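PDB 5E75: SusD-like protein BACOVA_02651 from Bacteroides ovatus, which binds polysaccharide at the cell surface and probably mediates xyloglucan binding before the glucan is transported into the periplasm for degradation. Local coordinates for residues Y191-G196 / M425-R430. Numbering follows the deposited sequence.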
loop_
_atom_site.group_PDB
_atom_site.type_symbol
_atom_site.label_atom_id
_atom_site.label_comp_id
_atom_site.label_asym_id
_atom_site.label_seq_id
_atom_site.Cartn_x
_atom_site.Cartn_y
_atom_site.Cartn_z
ATOM N N TYR A 191 -7.109 12.343 8.134
ATOM C CA TYR A 191 -8.347 13.028 8.493
ATOM C C TYR A 191 -9.561 12.383 7.819
ATOM O O TYR A 191 -10.610 12.206 8.450
ATOM C CB TYR A 191 -8.270 14.514 8.156
ATOM C CG TYR A 191 -7.577 15.356 9.201
ATOM C CD1 TYR A 191 -8.048 15.407 10.511
ATOM C CD2 TYR A 191 -6.460 16.089 8.886
ATOM C CE1 TYR A 191 -7.430 16.175 11.471
ATOM C CE2 TYR A 191 -5.834 16.883 9.846
ATOM C CZ TYR A 191 -6.326 16.899 11.135
ATOM O OH TYR A 191 -5.716 17.682 12.110
ATOM N N LEU A 192 -9.433 12.016 6.546
ATOM C CA LEU A 192 -10.539 11.334 5.882
ATOM C C LEU A 192 -10.854 10.011 6.573
ATOM O O LEU A 192 -12.035 9.677 6.802
ATOM C CB LEU A 192 -10.263 11.114 4.389
ATOM C CG LEU A 192 -11.359 10.386 3.598
ATOM C CD1 LEU A 192 -12.687 11.161 3.620
ATOM C CD2 LEU A 192 -10.888 10.136 2.184
ATOM N N ALA A 193 -9.811 9.253 6.931
ATOM C CA ALA A 193 -10.013 7.983 7.614
ATOM C C ALA A 193 -10.663 8.170 8.977
ATOM O O ALA A 193 -11.505 7.371 9.381
ATOM C CB ALA A 193 -8.673 7.229 7.763
ATOM N N ARG A 194 -10.267 9.215 9.705
ATOM C CA ARG A 194 -10.844 9.451 11.023
ATOM C C ARG A 194 -12.305 9.917 10.947
ATOM O O ARG A 194 -13.099 9.624 11.851
ATOM C CB ARG A 194 -10.009 10.457 11.828
ATOM C CG ARG A 194 -10.409 10.466 13.303
ATOM C CD ARG A 194 -9.560 11.373 14.175
ATOM N NE ARG A 194 -9.818 12.779 13.916
ATOM C CZ ARG A 194 -9.303 13.769 14.628
ATOM N NH1 ARG A 194 -8.503 13.491 15.654
ATOM N NH2 ARG A 194 -9.602 15.020 14.316
ATOM N N SER A 195 -12.651 10.623 9.873
ATOM C CA SER A 195 -13.933 11.322 9.806
ATOM C C SER A 195 -15.111 10.397 10.112
ATOM O O SER A 195 -16.008 10.778 10.854
ATOM C CB SER A 195 -14.123 12.027 8.461
ATOM O OG SER A 195 -14.287 11.103 7.397
ATOM N N GLY A 196 -15.106 9.188 9.561
ATOM C CA GLY A 196 -16.207 8.262 9.763
ATOM C C GLY A 196 -15.932 7.132 10.735
ATOM O O GLY A 196 -16.755 6.232 10.903
ATOM N N MET A 425 -9.828 -0.524 2.715
ATOM C CA MET A 425 -11.027 -1.296 3.027
ATOM C C MET A 425 -11.315 -1.315 4.532
ATOM O O MET A 425 -12.481 -1.279 4.923
ATOM C CB MET A 425 -10.942 -2.714 2.469
ATOM C CG MET A 425 -11.082 -2.753 0.977
ATOM S SD MET A 425 -10.820 -4.394 0.322
ATOM C CE MET A 425 -11.134 -4.096 -1.424
ATOM N N VAL A 426 -10.283 -1.364 5.376
ATOM C CA VAL A 426 -10.506 -1.296 6.820
ATOM C C VAL A 426 -11.082 0.066 7.211
ATOM O O VAL A 426 -12.018 0.143 8.021
ATOM C CB VAL A 426 -9.218 -1.609 7.621
ATOM C CG1 VAL A 426 -9.453 -1.435 9.104
ATOM C CG2 VAL A 426 -8.753 -3.031 7.307
ATOM N N THR A 427 -10.529 1.140 6.643
ATOM C CA THR A 427 -11.076 2.472 6.876
ATOM C C THR A 427 -12.565 2.531 6.515
ATOM O O THR A 427 -13.380 3.043 7.279
ATOM C CB THR A 427 -10.295 3.540 6.106
ATOM O OG1 THR A 427 -8.980 3.625 6.654
ATOM C CG2 THR A 427 -10.948 4.904 6.216
ATOM N N TRP A 428 -12.922 2.012 5.347
ATOM C CA TRP A 428 -14.320 1.996 4.943
ATOM C C TRP A 428 -15.174 1.133 5.882
ATOM O O TRP A 428 -16.316 1.497 6.179
ATOM C CB TRP A 428 -14.465 1.542 3.477
ATOM C CG TRP A 428 -13.975 2.536 2.477
ATOM C CD1 TRP A 428 -14.136 3.907 2.501
ATOM C CD2 TRP A 428 -13.253 2.251 1.275
ATOM N NE1 TRP A 428 -13.545 4.475 1.395
ATOM C CE2 TRP A 428 -12.994 3.480 0.633
ATOM C CE3 TRP A 428 -12.785 1.068 0.687
ATOM C CZ2 TRP A 428 -12.292 3.551 -0.565
ATOM C CZ3 TRP A 428 -12.079 1.138 -0.484
ATOM C CH2 TRP A 428 -11.835 2.374 -1.100
ATOM N N PHE A 429 -14.638 0.009 6.367
ATOM C CA PHE A 429 -15.356 -0.854 7.298
ATOM C C PHE A 429 -15.624 -0.161 8.628
ATOM O O PHE A 429 -16.675 -0.362 9.249
ATOM C CB PHE A 429 -14.594 -2.168 7.507
ATOM C CG PHE A 429 -15.051 -2.932 8.702
ATOM C CD1 PHE A 429 -16.226 -3.661 8.664
ATOM C CD2 PHE A 429 -14.342 -2.876 9.883
ATOM C CE1 PHE A 429 -16.670 -4.327 9.789
ATOM C CE2 PHE A 429 -14.785 -3.546 11.002
ATOM C CZ PHE A 429 -15.948 -4.264 10.962
ATOM N N ARG A 430 -14.690 0.670 9.062
ATOM C CA ARG A 430 -14.889 1.412 10.297
ATOM C C ARG A 430 -15.946 2.507 10.160
ATOM O O ARG A 430 -16.500 2.965 11.168
ATOM C CB ARG A 430 -13.552 1.992 10.788
ATOM C CG ARG A 430 -12.836 1.101 11.772
ATOM C CD ARG A 430 -13.407 1.303 13.178
ATOM N NE ARG A 430 -12.696 0.538 14.184
ATOM C CZ ARG A 430 -13.004 -0.693 14.568
ATOM N NH1 ARG A 430 -14.037 -1.332 14.031
ATOM N NH2 ARG A 430 -12.282 -1.280 15.512
HETATM O O HOH W 1 -13.503 5.413 8.831
#
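A water sits between A193 and T427, 2.9 Å from A193 O and 2.8 Å from T427 O, within donating distance of each, though other acceptors compete for its protons. It lies between two backbone carbonyls on facing helices, 180-195 and 421-431, which form no direct hydrogen bond between these segments. Beside the water the contact is apolar and close: the methyl CG2 of T427 lies 3.5 Å from A193 CA and 3.6 Å from A193 CB. A chi1 of -67° sets OG1 of T427 beside the backbone N and leaves CG2 anti to that N, facing the alanine, whose short side chain lets the two CA atoms come within 5.7 Å. The other branch, OG1, makes a weak hydrogen bond back to Y423 O, one turn earlier. Further along, S195 OG donates to L192 O, three residues back, over 2.7 Å and tilted 23° from the carbonyl plane. G196 O and R430 O lie 3.3 Å apart, two acceptors that do not bond each other. The CB of R430 points toward segment 191-196, but its guanidinium leads away to a salt bridge with E151, at the start of helix 151-168. The contact joins helices 180-195 and 421-431, far apart in sequence, in the largely helical, TPR-clan framework of the SusD family.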